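Long-range contacts in IPT/TIG domain-containing protein BACOVA_02650 (Bacteroides ovatus, PDB 5E7H), which binds polysaccharide at the bacterial cell surface and probably captures xyloglucan there before the sugar is taken into the periplasm for degradation: residues P3-V8 with V19-Q24; N25-S30 with N49-I54; S65-V70 with V77-I82. All coordinates share one frame; numbering follows the deposited sequence.

Interaction 1 of 3, residues P3-V8 with V19-Q24; sequences PVVTAV and VTITGQ
A classic beta bulge interrupts the antiparallel hairpin formed by P3-V8 and V19-Q24 in the immunoglobulin-like beta sandwich of the IPT/TIG domain, with T6 and A7 both set against T22. T22 O takes the amide of T6 at 2.8 Å from T6 N and, more weakly, that of A7 at 3.3 Å from A7 N, so one carbonyl serves two successive donors. T22 N returns a bond to A7 O. Before the bulge, V4 and Q24 form a hydrogen-bonded pair in which each amide meets the other's carbonyl, with V4 N to Q24 O at 3.0 Å. The bulge also brings two hydroxyls together: T22 OG1, held between its own backbone N and carbonyl carbon (chi1 64°), is hydrogen-bonded to T6 OG1 at 2.9 Å, the two side chains crossing at about a right angle. A7 CB lies 3.4 Å from T22 OG1. Opposite V5 stands G23, whose CA approaches V4 O to 3.1 Å in a CA-H...O contact; a side chain at G23 would run into that carbonyl, which makes glycine fitting here. On the face carrying V5, V8 and I21, the contact is apolar. V5 CG1 meets I21 CG2 at 3.7 Å, the two side chains crossing obliquely, and V8 CG1 lies 4.2 Å from V19 CG1. Strand 4-8 is outermost in its four-stranded sheet, while strand 18-24 pairs on its other side with strand 53-57; from the apolar face, I21 reaches I68 of strand 68-72 and V5 reaches V77 of strand 75-78.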
ATOM      1  N   PRO A   3      13.687  17.794 -15.617  1.00 32.53           N
ATOM      2  CA  PRO A   3      12.475  17.171 -15.073  1.00 30.02           C
ATOM      3  C   PRO A   3      12.528  17.087 -13.553  1.00 33.62           C
ATOM      4  O   PRO A   3      13.611  16.986 -12.980  1.00 35.43           O
ATOM      5  CB  PRO A   3      12.482  15.781 -15.703  1.00 33.66           C
ATOM      6  CG  PRO A   3      13.907  15.489 -15.941  1.00 30.97           C
ATOM      7  CD  PRO A   3      14.525  16.813 -16.328  1.00 35.14           C
ATOM      8  N   VAL A   4      11.356  17.124 -12.928  1.00 32.38           N
ATOM      9  CA  VAL A   4      11.219  17.073 -11.484  1.00 33.58           C
ATOM     10  C   VAL A   4      10.134  16.056 -11.159  1.00 25.16           C
ATOM     11  O   VAL A   4       9.147  15.978 -11.875  1.00 31.88           O
ATOM     12  CB  VAL A   4      10.844  18.443 -10.912  1.00 33.71           C
ATOM     13  CG1 VAL A   4      10.664  18.366  -9.406  1.00 39.33           C
ATOM     14  CG2 VAL A   4      11.906  19.469 -11.273  1.00 37.62           C
ATOM     15  N   VAL A   5      10.323  15.281 -10.094  1.00 25.44           N
ATOM     16  CA  VAL A   5       9.298  14.351  -9.624  1.00 25.40           C
ATOM     17  C   VAL A   5       8.756  14.819  -8.284  1.00 28.87           C
ATOM     18  O   VAL A   5       9.525  14.981  -7.339  1.00 33.77           O
ATOM     19  CB  VAL A   5       9.850  12.927  -9.467  1.00 29.66           C
ATOM     20  CG1 VAL A   5       8.780  11.988  -8.911  1.00 31.94           C
ATOM     21  CG2 VAL A   5      10.367  12.401 -10.791  1.00 34.17           C
ATOM     22  N   THR A   6       7.447  15.035  -8.187  0.54 27.89           N
ATOM     23  CA  THR A   6       6.859  15.472  -6.918  0.54 27.26           C
ATOM     24  C   THR A   6       6.125  14.352  -6.171  0.54 28.86           C
ATOM     25  O   THR A   6       6.032  14.397  -4.948  0.54 28.28           O
ATOM     26  CB  THR A   6       5.888  16.655  -7.129  0.54 30.25           C
ATOM     27  OG1 THR A   6       4.891  16.306  -8.092  0.54 30.15           O
ATOM     28  CG2 THR A   6       6.644  17.882  -7.613  0.54 38.49           C
ATOM     29  N   ALA A   7       5.605  13.352  -6.881  1.00 26.71           N
ATOM     30  CA  ALA A   7       4.945  12.229  -6.220  1.00 22.87           C
ATOM     31  C   ALA A   7       4.837  11.022  -7.150  1.00 20.72           C
ATOM     32  O   ALA A   7       4.810  11.172  -8.370  1.00 23.12           O
ATOM     33  CB  ALA A   7       3.574  12.634  -5.745  1.00 26.02           C
ATOM     34  N   VAL A   8       4.812   9.837  -6.557  1.00 20.19           N
ATOM     35  CA  VAL A   8       4.569   8.589  -7.271  1.00 19.18           C
ATOM     36  C   VAL A   8       3.366   7.919  -6.615  1.00 19.08           C
ATOM     37  O   VAL A   8       3.227   7.939  -5.390  1.00 19.16           O
ATOM     38  CB  VAL A   8       5.790   7.661  -7.239  1.00 18.51           C
ATOM     39  CG1 VAL A   8       5.546   6.411  -8.049  1.00 19.66           C
ATOM     40  CG2 VAL A   8       7.020   8.388  -7.786  1.00 22.52           C
ATOM     41  N   VAL A  19       0.771   2.958 -12.902  1.00 16.75           N
ATOM     42  CA  VAL A  19       1.657   3.783 -12.087  1.00 17.41           C
ATOM     43  C   VAL A  19       1.563   5.201 -12.612  1.00 18.39           C
ATOM     44  O   VAL A  19       1.644   5.408 -13.813  1.00 20.00           O
ATOM     45  CB  VAL A  19       3.120   3.305 -12.177  1.00 18.08           C
ATOM     46  CG1 VAL A  19       4.014   4.088 -11.202  1.00 19.85           C
ATOM     47  CG2 VAL A  19       3.205   1.826 -11.889  1.00 19.31           C
ATOM     48  N   THR A  20       1.386   6.160 -11.708  1.00 16.73           N
ATOM     49  CA  THR A  20       1.285   7.564 -12.089  1.00 17.52           C
ATOM     50  C   THR A  20       2.357   8.346 -11.354  1.00 18.41           C
ATOM     51  O   THR A  20       2.562   8.143 -10.165  1.00 20.12           O
ATOM     52  CB  THR A  20      -0.105   8.142 -11.764  1.00 22.59           C
ATOM     53  OG1 THR A  20      -1.112   7.353 -12.404  1.00 24.96           O
ATOM     54  CG2 THR A  20      -0.223   9.557 -12.269  1.00 21.48           C
ATOM     55  N   ILE A  21       3.050   9.207 -12.083  1.00 19.79           N
ATOM     56  CA  ILE A  21       4.107  10.047 -11.532  1.00 20.23           C
ATOM     57  C   ILE A  21       3.760  11.492 -11.820  1.00 21.91           C
ATOM     58  O   ILE A  21       3.550  11.853 -12.953  1.00 23.79           O
ATOM     59  CB  ILE A  21       5.474   9.727 -12.139  1.00 21.63           C
ATOM     60  CG1 ILE A  21       5.817   8.255 -11.911  1.00 22.99           C
ATOM     61  CG2 ILE A  21       6.548  10.645 -11.542  1.00 25.80           C
ATOM     62  CD1 ILE A  21       7.066   7.811 -12.644  1.00 27.48           C
ATOM     63  N   THR A  22       3.699  12.316 -10.779  1.00 22.16           N
ATOM     64  CA  THR A  22       3.472  13.749 -10.978  1.00 23.86           C
ATOM     65  C   THR A  22       4.778  14.514 -10.818  1.00 24.27           C
ATOM     66  O   THR A  22       5.692  14.082 -10.111  1.00 25.94           O
ATOM     67  CB  THR A  22       2.445  14.304  -9.988  1.00 35.21           C
ATOM     68  OG1 THR A  22       2.959  14.182  -8.667  1.00 34.99           O
ATOM     69  CG2 THR A  22       1.146  13.534 -10.069  1.00 45.06           C
ATOM     70  N   GLY A  23       4.859  15.661 -11.466  1.00 27.59           N
ATOM     71  CA  GLY A  23       6.072  16.444 -11.420  1.00 30.96           C
ATOM     72  C   GLY A  23       5.994  17.588 -12.388  1.00 31.04           C
ATOM     73  O   GLY A  23       4.922  18.131 -12.631  1.00 32.83           O
ATOM     74  N   GLN A  24       7.138  17.935 -12.957  1.00 29.39           N
ATOM     75  CA  GLN A  24       7.213  19.067 -13.864  1.00 29.53           C
ATOM     76  C   GLN A  24       8.212  18.795 -14.972  1.00 31.48           C
ATOM     77  O   GLN A  24       9.193  18.084 -14.766  1.00 31.94           O
ATOM     78  CB  GLN A  24       7.608  20.334 -13.096  1.00 40.74           C
ATOM     79  CG  GLN A  24       6.541  20.834 -12.136  1.00 44.73           C
ATOM     80  CD  GLN A  24       7.025  21.972 -11.262  1.00 71.17           C
ATOM     81  OE1 GLN A  24       8.190  22.012 -10.861  1.00 75.99           O
ATOM     82  NE2 GLN A  24       6.131  22.907 -10.963  1.00 77.99           N
TER

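Interaction 2 of 3, residues N25-S30 with N49-I54; sequences NFIEVS and NTFDEI
N25 meets the turn around F51 through a water: N25 N donates to it at 2.8 Å, and the water donates to T50 O at 3.1 Å. N25 CB leaves its CA away from 49-54, and ND2 is bonded to K2 O. F26, the centre of an inverse gamma turn, makes the direct backbone link. Its N reaches F51 O at 2.8 Å, nearly straight at 163° and in the carbonyl plane on a lone pair. CG of F26, anti to the carbonyl carbon (chi1 -66°) and so beside that N, lies 3.7 Å from the same F51 O. The CD2 corner of the ring does the touching: I54 CG2 stands obliquely to the ring, 3.7 Å from F26 CD2, and E53 N is at the ring edge, 3.6 Å from F26 CD2. The F26 and I54 side chains cross at about a right angle. I27 then lays CG1 over one face of the F51 ring, a CH-pi contact 4.0 Å from the centroid and 23° off the normal. N49 O lies over the opposite ring face, offset toward the rim, and F26 O sits at the edge. V29 closes the contact, its CG2 4.2 Å from I54 CG2. The loop between strands 18-24 and 31-34 is thus held to the start of strand 53-57. I27 also bonds through its backbone to I73; I54 pairs with I21 of strand 18-24 and packs against V70 of strand 68-72.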
ATOM      1  N   ASN A  25       7.947  19.382 -16.138  1.00 33.49           N
ATOM      2  CA  ASN A  25       8.871  19.353 -17.272  1.00 35.47           C
ATOM      3  C   ASN A  25       9.107  17.959 -17.847  1.00 36.99           C
ATOM      4  O   ASN A  25      10.226  17.640 -18.253  1.00 33.77           O
ATOM      5  CB  ASN A  25      10.215  19.957 -16.867  1.00 34.99           C
ATOM      6  CG  ASN A  25      10.065  21.290 -16.180  1.00 39.61           C
ATOM      7  OD1 ASN A  25       9.278  22.129 -16.602  1.00 45.98           O
ATOM      8  ND2 ASN A  25      10.818  21.490 -15.111  1.00 43.95           N
ATOM      9  N   PHE A  26       8.061  17.134 -17.867  1.00 35.19           N
ATOM     10  CA  PHE A  26       8.133  15.819 -18.490  1.00 35.19           C
ATOM     11  C   PHE A  26       7.989  15.993 -20.010  1.00 34.95           C
ATOM     12  O   PHE A  26       7.042  15.513 -20.633  1.00 38.33           O
ATOM     13  CB  PHE A  26       7.050  14.882 -17.919  1.00 37.29           C
ATOM     14  CG  PHE A  26       7.225  14.532 -16.457  1.00 37.15           C
ATOM     15  CD1 PHE A  26       8.485  14.406 -15.879  1.00 31.91           C
ATOM     16  CD2 PHE A  26       6.114  14.305 -15.659  1.00 30.55           C
ATOM     17  CE1 PHE A  26       8.622  14.064 -14.526  1.00 29.86           C
ATOM     18  CE2 PHE A  26       6.252  13.955 -14.309  1.00 27.46           C
ATOM     19  CZ  PHE A  26       7.506  13.839 -13.758  1.00 26.89           C
ATOM     20  N   ILE A  27       8.955  16.695 -20.586  1.00 35.10           N
ATOM     21  CA  ILE A  27       8.914  17.084 -21.996  1.00 35.66           C
ATOM     22  C   ILE A  27       9.737  16.111 -22.830  1.00 34.17           C
ATOM     23  O   ILE A  27      10.929  15.933 -22.594  1.00 42.11           O
ATOM     24  CB  ILE A  27       9.439  18.526 -22.180  1.00 40.38           C
ATOM     25  CG1 ILE A  27       8.553  19.503 -21.402  1.00 50.71           C
ATOM     26  CG2 ILE A  27       9.484  18.911 -23.658  1.00 45.82           C
ATOM     27  CD1 ILE A  27       9.222  20.821 -21.076  1.00 54.15           C
ATOM     28  N   GLU A  28       9.087  15.484 -23.806  1.00 34.15           N
ATOM     29  CA  GLU A  28       9.727  14.497 -24.673  1.00 39.23           C
ATOM     30  C   GLU A  28      10.437  13.440 -23.842  1.00 37.85           C
ATOM     31  O   GLU A  28      11.646  13.256 -23.946  1.00 36.50           O
ATOM     32  CB  GLU A  28      10.711  15.169 -25.642  1.00 43.05           C
ATOM     33  CG  GLU A  28      10.036  15.816 -26.826  1.00 53.42           C
ATOM     34  CD  GLU A  28       9.393  14.806 -27.758  1.00 54.39           C
ATOM     35  OE1 GLU A  28      10.124  14.053 -28.431  1.00 61.93           O
ATOM     36  OE2 GLU A  28       8.147  14.768 -27.817  1.00 64.68           O
ATOM     37  N   VAL A  29       9.665  12.750 -23.009  1.00 35.52           N
ATOM     38  CA  VAL A  29      10.198  11.672 -22.187  1.00 30.05           C
ATOM     39  C   VAL A  29      10.762  10.596 -23.097  1.00 37.73           C
ATOM     40  O   VAL A  29      10.060  10.087 -23.972  1.00 36.76           O
ATOM     41  CB  VAL A  29       9.113  11.093 -21.267  1.00 32.85           C
ATOM     42  CG1 VAL A  29       9.601   9.832 -20.543  1.00 32.97           C
ATOM     43  CG2 VAL A  29       8.668  12.150 -20.257  1.00 35.74           C
ATOM     44  N   SER A  30      12.037  10.277 -22.905  1.00 33.38           N
ATOM     45  CA  SER A  30      12.736   9.347 -23.783  1.00 38.91           C
ATOM     46  C   SER A  30      13.071   8.045 -23.072  1.00 36.15           C
ATOM     47  O   SER A  30      13.452   7.067 -23.704  1.00 35.85           O
ATOM     48  CB  SER A  30      14.012   9.992 -24.330  1.00 42.74           C
ATOM     49  OG  SER A  30      14.916  10.325 -23.296  1.00 38.40           O
ATOM     50  N   ASN A  49      -0.982  16.920 -21.056  1.00 49.74           N
ATOM     51  CA  ASN A  49      -0.828  18.093 -21.917  1.00 60.61           C
ATOM     52  C   ASN A  49       0.220  19.082 -21.426  1.00 57.11           C
ATOM     53  O   ASN A  49       0.938  19.693 -22.223  1.00 56.85           O
ATOM     54  CB  ASN A  49      -2.163  18.831 -22.045  1.00 65.72           C
ATOM     55  CG  ASN A  49      -3.187  18.058 -22.846  1.00 73.95           C
ATOM     56  OD1 ASN A  49      -4.243  17.686 -22.331  1.00 78.17           O
ATOM     57  ND2 ASN A  49      -2.888  17.825 -24.117  1.00 78.31           N
ATOM     58  N   THR A  50       0.282  19.245 -20.110  1.00 47.22           N
ATOM     59  CA  THR A  50       1.130  20.250 -19.482  1.00 49.14           C
ATOM     60  C   THR A  50       2.451  19.674 -18.962  1.00 45.58           C
ATOM     61  O   THR A  50       3.197  20.354 -18.260  1.00 41.02           O
ATOM     62  CB  THR A  50       0.378  20.927 -18.324  1.00 56.64           C
ATOM     63  OG1 THR A  50      -0.091  19.931 -17.411  1.00 59.16           O
ATOM     64  CG2 THR A  50      -0.812  21.722 -18.861  1.00 58.37           C
ATOM     65  N   PHE A  51       2.731  18.420 -19.308  1.00 36.94           N
ATOM     66  CA  PHE A  51       4.012  17.789 -18.993  1.00 36.55           C
ATOM     67  C   PHE A  51       4.253  17.666 -17.494  1.00 39.25           C
ATOM     68  O   PHE A  51       5.402  17.646 -17.052  1.00 43.62           O
ATOM     69  CB  PHE A  51       5.164  18.570 -19.625  1.00 41.15           C
ATOM     70  CG  PHE A  51       4.915  18.966 -21.049  1.00 46.47           C
ATOM     71  CD1 PHE A  51       4.982  18.027 -22.061  1.00 44.73           C
ATOM     72  CD2 PHE A  51       4.606  20.277 -21.374  1.00 50.66           C
ATOM     73  CE1 PHE A  51       4.751  18.386 -23.381  1.00 55.88           C
ATOM     74  CE2 PHE A  51       4.374  20.645 -22.693  1.00 60.93           C
ATOM     75  CZ  PHE A  51       4.445  19.696 -23.695  1.00 58.07           C
ATOM     76  N   ASP A  52       3.177  17.579 -16.721  1.00 35.84           N
ATOM     77  CA  ASP A  52       3.288  17.495 -15.266  1.00 32.16           C
ATOM     78  C   ASP A  52       2.884  16.128 -14.722  1.00 29.92           C
ATOM     79  O   ASP A  52       2.814  15.936 -13.518  1.00 30.88           O
ATOM     80  CB  ASP A  52       2.439  18.580 -14.593  1.00 40.39           C
ATOM     81  CG  ASP A  52       0.961  18.485 -14.944  1.00 51.62           C
ATOM     82  OD1 ASP A  52       0.550  17.520 -15.622  1.00 52.30           O
ATOM     83  OD2 ASP A  52       0.204  19.387 -14.529  1.00 61.41           O
ATOM     84  N   GLU A  53       2.621  15.181 -15.614  1.00 28.44           N
ATOM     85  CA  GLU A  53       2.243  13.843 -15.192  1.00 29.88           C
ATOM     86  C   GLU A  53       2.575  12.815 -16.263  1.00 27.50           C
ATOM     87  O   GLU A  53       2.404  13.066 -17.453  1.00 30.80           O
ATOM     88  CB  GLU A  53       0.749  13.790 -14.858  1.00 31.63           C
ATOM     89  CG  GLU A  53       0.262  12.417 -14.404  1.00 35.07           C
ATOM     90  CD  GLU A  53      -1.233  12.376 -14.157  1.00 45.16           C
ATOM     91  OE1 GLU A  53      -1.935  11.644 -14.885  1.00 54.42           O
ATOM     92  OE2 GLU A  53      -1.705  13.062 -13.229  1.00 48.04           O
ATOM     93  N   ILE A  54       3.075  11.660 -15.835  1.00 25.97           N
ATOM     94  CA  ILE A  54       3.174  10.530 -16.737  1.00 28.30           C
ATOM     95  C   ILE A  54       2.570   9.304 -16.065  1.00 23.69           C
ATOM     96  O   ILE A  54       2.519   9.186 -14.826  1.00 24.31           O
ATOM     97  CB  ILE A  54       4.619  10.231 -17.169  1.00 28.96           C
ATOM     98  CG1 ILE A  54       5.483   9.842 -15.979  1.00 26.69           C
ATOM     99  CG2 ILE A  54       5.224  11.452 -17.886  1.00 29.54           C
ATOM    100  CD1 ILE A  54       6.885   9.376 -16.367  1.00 32.93           C
TER
HETATM  101  O   HOH W   1       5.538  20.845 -16.333  1.00 46.72           O

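Interaction 3 of 3, residues S65-V70 with V77-I82; sequences SGHISV and VESAEI
V70 and V77 form a hydrogen-bonded pair in an antiparallel beta hairpin of the IPT/TIG domain, where regular backbone pairing gives way to side-chain contacts. V70 N reaches V77 O at 2.8 Å, and V77 N answers to V70 O. S79 N also bonds I68 O at 2.8 Å, with a 168° angle at the hydrogen and the donor nearly along the C=O axis. S79 OG then replaces a backbone acceptor, taking I68 N at 3.1 Å; chi1 of 66° turns this hydroxyl between its own backbone N and carbonyl carbon. I68 itself is buried and packs on V32 and I34 of strand 31-34, while V77 meets P3. The H67 ring belongs to the well-packed part too, held between E78, the E81 carbonyl and I82. H67 CB lies 3.3 Å from E78 CG, and E78 OE1 sits over one face of the imidazole near the rim, carboxylate and ring planes 18° apart. H67 ND1 gives a weak hydrogen bond to E81 O at 3.0 Å, and A80 O lies at the ring edge. An alanine at H67 would probably leave E81 O without this donor and open a gap between the E78 carboxylate and the I82 side chain. The solvent side is formed by E78, A80 and I82, all exposed. There S65 CB touches I82 CG2 at 3.7 Å, the hydroxyl of S65 being bound to E87. I82 CG1 comes obliquely to the imidazole, 3.7 Å from H67 CE1.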
ATOM      1  N   SER A  65      14.792  -3.702  -4.724  1.00 16.53           N
ATOM      2  CA  SER A  65      14.448  -2.312  -4.499  1.00 15.42           C
ATOM      3  C   SER A  65      15.325  -1.405  -5.379  1.00 15.27           C
ATOM      4  O   SER A  65      16.332  -1.827  -5.931  1.00 18.34           O
ATOM      5  CB  SER A  65      14.623  -1.953  -3.033  1.00 18.06           C
ATOM      6  OG  SER A  65      15.963  -2.185  -2.626  1.00 18.03           O
ATOM      7  N   GLY A  66      14.906  -0.153  -5.525  1.00 15.40           N
ATOM      8  CA  GLY A  66      15.604   0.789  -6.383  1.00 16.44           C
ATOM      9  C   GLY A  66      14.811   2.068  -6.519  1.00 15.71           C
ATOM     10  O   GLY A  66      14.012   2.400  -5.649  1.00 16.61           O
ATOM     11  N   HIS A  67      15.055   2.797  -7.609  1.00 18.74           N
ATOM     12  CA  HIS A  67      14.329   4.024  -7.888  1.00 18.11           C
ATOM     13  C   HIS A  67      13.881   4.057  -9.334  1.00 19.41           C
ATOM     14  O   HIS A  67      14.456   3.378 -10.181  1.00 21.13           O
ATOM     15  CB  HIS A  67      15.196   5.240  -7.590  1.00 20.33           C
ATOM     16  CG  HIS A  67      15.681   5.284  -6.179  1.00 20.20           C
ATOM     17  ND1 HIS A  67      14.949   5.864  -5.166  1.00 24.47           N
ATOM     18  CD2 HIS A  67      16.799   4.784  -5.600  1.00 21.80           C
ATOM     19  CE1 HIS A  67      15.604   5.733  -4.026  1.00 25.83           C
ATOM     20  NE2 HIS A  67      16.727   5.079  -4.260  1.00 20.89           N
ATOM     21  N   ILE A  68      12.856   4.853  -9.604  1.00 19.37           N
ATOM     22  CA  ILE A  68      12.462   5.145 -10.977  1.00 19.04           C
ATOM     23  C   ILE A  68      13.242   6.340 -11.504  1.00 20.58           C
ATOM     24  O   ILE A  68      13.352   7.366 -10.831  1.00 24.09           O
ATOM     25  CB  ILE A  68      10.952   5.426 -11.069  1.00 17.69           C
ATOM     26  CG1 ILE A  68      10.136   4.230 -10.547  1.00 18.58           C
ATOM     27  CG2 ILE A  68      10.562   5.770 -12.513  1.00 20.81           C
ATOM     28  CD1 ILE A  68       8.661   4.491 -10.464  1.00 20.16           C
ATOM     29  N   SER A  69      13.825   6.189 -12.692  1.00 20.65           N
ATOM     30  CA  SER A  69      14.535   7.280 -13.376  1.00 23.65           C
ATOM     31  C   SER A  69      13.761   7.705 -14.615  1.00 25.24           C
ATOM     32  O   SER A  69      13.418   6.867 -15.448  1.00 27.50           O
ATOM     33  CB  SER A  69      15.949   6.847 -13.772  1.00 33.90           C
ATOM     34  OG  SER A  69      16.718   6.548 -12.621  1.00 39.10           O
ATOM     35  N   VAL A  70      13.513   9.004 -14.737  1.00 25.57           N
ATOM     36  CA  VAL A  70      12.810   9.575 -15.882  1.00 23.85           C
ATOM     37  C   VAL A  70      13.759  10.475 -16.658  1.00 25.48           C
ATOM     38  O   VAL A  70      14.328  11.409 -16.098  1.00 28.90           O
ATOM     39  CB  VAL A  70      11.566  10.386 -15.443  1.00 23.88           C
ATOM     40  CG1 VAL A  70      10.855  10.998 -16.663  1.00 29.98           C
ATOM     41  CG2 VAL A  70      10.612   9.512 -14.641  1.00 28.26           C
ATOM     42  N   VAL A  77      15.948  12.591 -13.964  1.00 30.23           N
ATOM     43  CA  VAL A  77      15.628  12.729 -12.547  1.00 30.16           C
ATOM     44  C   VAL A  77      15.226  11.370 -11.991  1.00 29.59           C
ATOM     45  O   VAL A  77      14.599  10.559 -12.674  1.00 27.97           O
ATOM     46  CB  VAL A  77      14.511  13.765 -12.318  1.00 30.27           C
ATOM     47  CG1 VAL A  77      13.216  13.332 -12.975  1.00 29.78           C
ATOM     48  CG2 VAL A  77      14.301  14.030 -10.824  1.00 33.74           C
ATOM     49  N   GLU A  78      15.609  11.136 -10.740  1.00 27.48           N
ATOM     50  CA  GLU A  78      15.320   9.904 -10.024  1.00 32.24           C
ATOM     51  C   GLU A  78      14.282  10.176  -8.939  1.00 29.43           C
ATOM     52  O   GLU A  78      14.380  11.172  -8.230  1.00 28.48           O
ATOM     53  CB  GLU A  78      16.631   9.372  -9.439  1.00 36.64           C
ATOM     54  CG  GLU A  78      16.577   8.018  -8.794  1.00 34.99           C
ATOM     55  CD  GLU A  78      17.934   7.607  -8.227  1.00 36.44           C
ATOM     56  OE1 GLU A  78      18.300   8.079  -7.127  1.00 35.60           O
ATOM     57  OE2 GLU A  78      18.646   6.827  -8.891  1.00 40.21           O
ATOM     58  N   SER A  79      13.289   9.306  -8.814  1.00 23.60           N
ATOM     59  CA  SER A  79      12.314   9.401  -7.721  1.00 22.68           C
ATOM     60  C   SER A  79      13.048   9.231  -6.389  1.00 24.45           C
ATOM     61  O   SER A  79      13.974   8.435  -6.278  1.00 25.75           O
ATOM     62  CB  SER A  79      11.206   8.358  -7.899  1.00 25.95           C
ATOM     63  OG  SER A  79      11.683   7.025  -7.766  1.00 25.83           O
ATOM     64  N   ALA A  80      12.653  10.009  -5.386  1.00 24.23           N
ATOM     65  CA  ALA A  80      13.338  10.007  -4.094  1.00 27.45           C
ATOM     66  C   ALA A  80      12.984   8.791  -3.236  1.00 24.13           C
ATOM     67  O   ALA A  80      13.870   8.207  -2.598  1.00 23.06           O
ATOM     68  CB  ALA A  80      13.014  11.294  -3.331  1.00 33.11           C
ATOM     69  N   GLU A  81      11.704   8.418  -3.217  1.00 21.82           N
ATOM     70  CA  GLU A  81      11.247   7.223  -2.526  1.00 23.60           C
ATOM     71  C   GLU A  81      11.879   5.969  -3.093  1.00 19.45           C
ATOM     72  O   GLU A  81      12.058   5.863  -4.299  1.00 21.37           O
ATOM     73  CB  GLU A  81       9.718   7.047  -2.658  1.00 33.18           C
ATOM     74  CG  GLU A  81       8.853   8.105  -2.063  1.00 47.16           C
ATOM     75  CD  GLU A  81       7.381   7.766  -2.242  1.00 38.55           C
ATOM     76  OE1 GLU A  81       7.012   7.217  -3.310  1.00 30.90           O
ATOM     77  OE2 GLU A  81       6.600   8.029  -1.313  1.00 51.40           O
ATOM     78  N   ILE A  82      12.136   4.987  -2.236  1.00 17.70           N
ATOM     79  CA  ILE A  82      12.548   3.681  -2.717  1.00 16.42           C
ATOM     80  C   ILE A  82      11.335   2.972  -3.304  1.00 17.78           C
ATOM     81  O   ILE A  82      10.312   2.794  -2.629  1.00 18.10           O
ATOM     82  CB  ILE A  82      13.189   2.845  -1.602  1.00 16.74           C
ATOM     83  CG1 ILE A  82      14.505   3.521  -1.206  1.00 21.51           C
ATOM     84  CG2 ILE A  82      13.424   1.427  -2.052  1.00 18.36           C
ATOM     85  CD1 ILE A  82      15.260   2.833  -0.076  1.00 24.31           C
TER

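Overall arrangement
From the N terminus, interaction 1 closes the first hairpin, bringing 19-24 back alongside 3-8. The chain runs directly on into 25-30, where interaction 2 closes a longer excursion through strands 31-34, 38-40 and 46-47 by returning 49-54 to that loop. Interaction 3 follows as a second hairpin, 65-70 with 77-82. The three are in series, none nested or crossed. Interactions 1 and 2 both reach the sheet in which strands 18-24 and 53-57 are neighbours, bonded through I21 N to I54 O and G23 N to D52 O. Interaction 3 belongs to the other sheet of the sandwich; side chains of interactions 1 and 2 pack on it between the sheets, F26 and V29 both meeting V70.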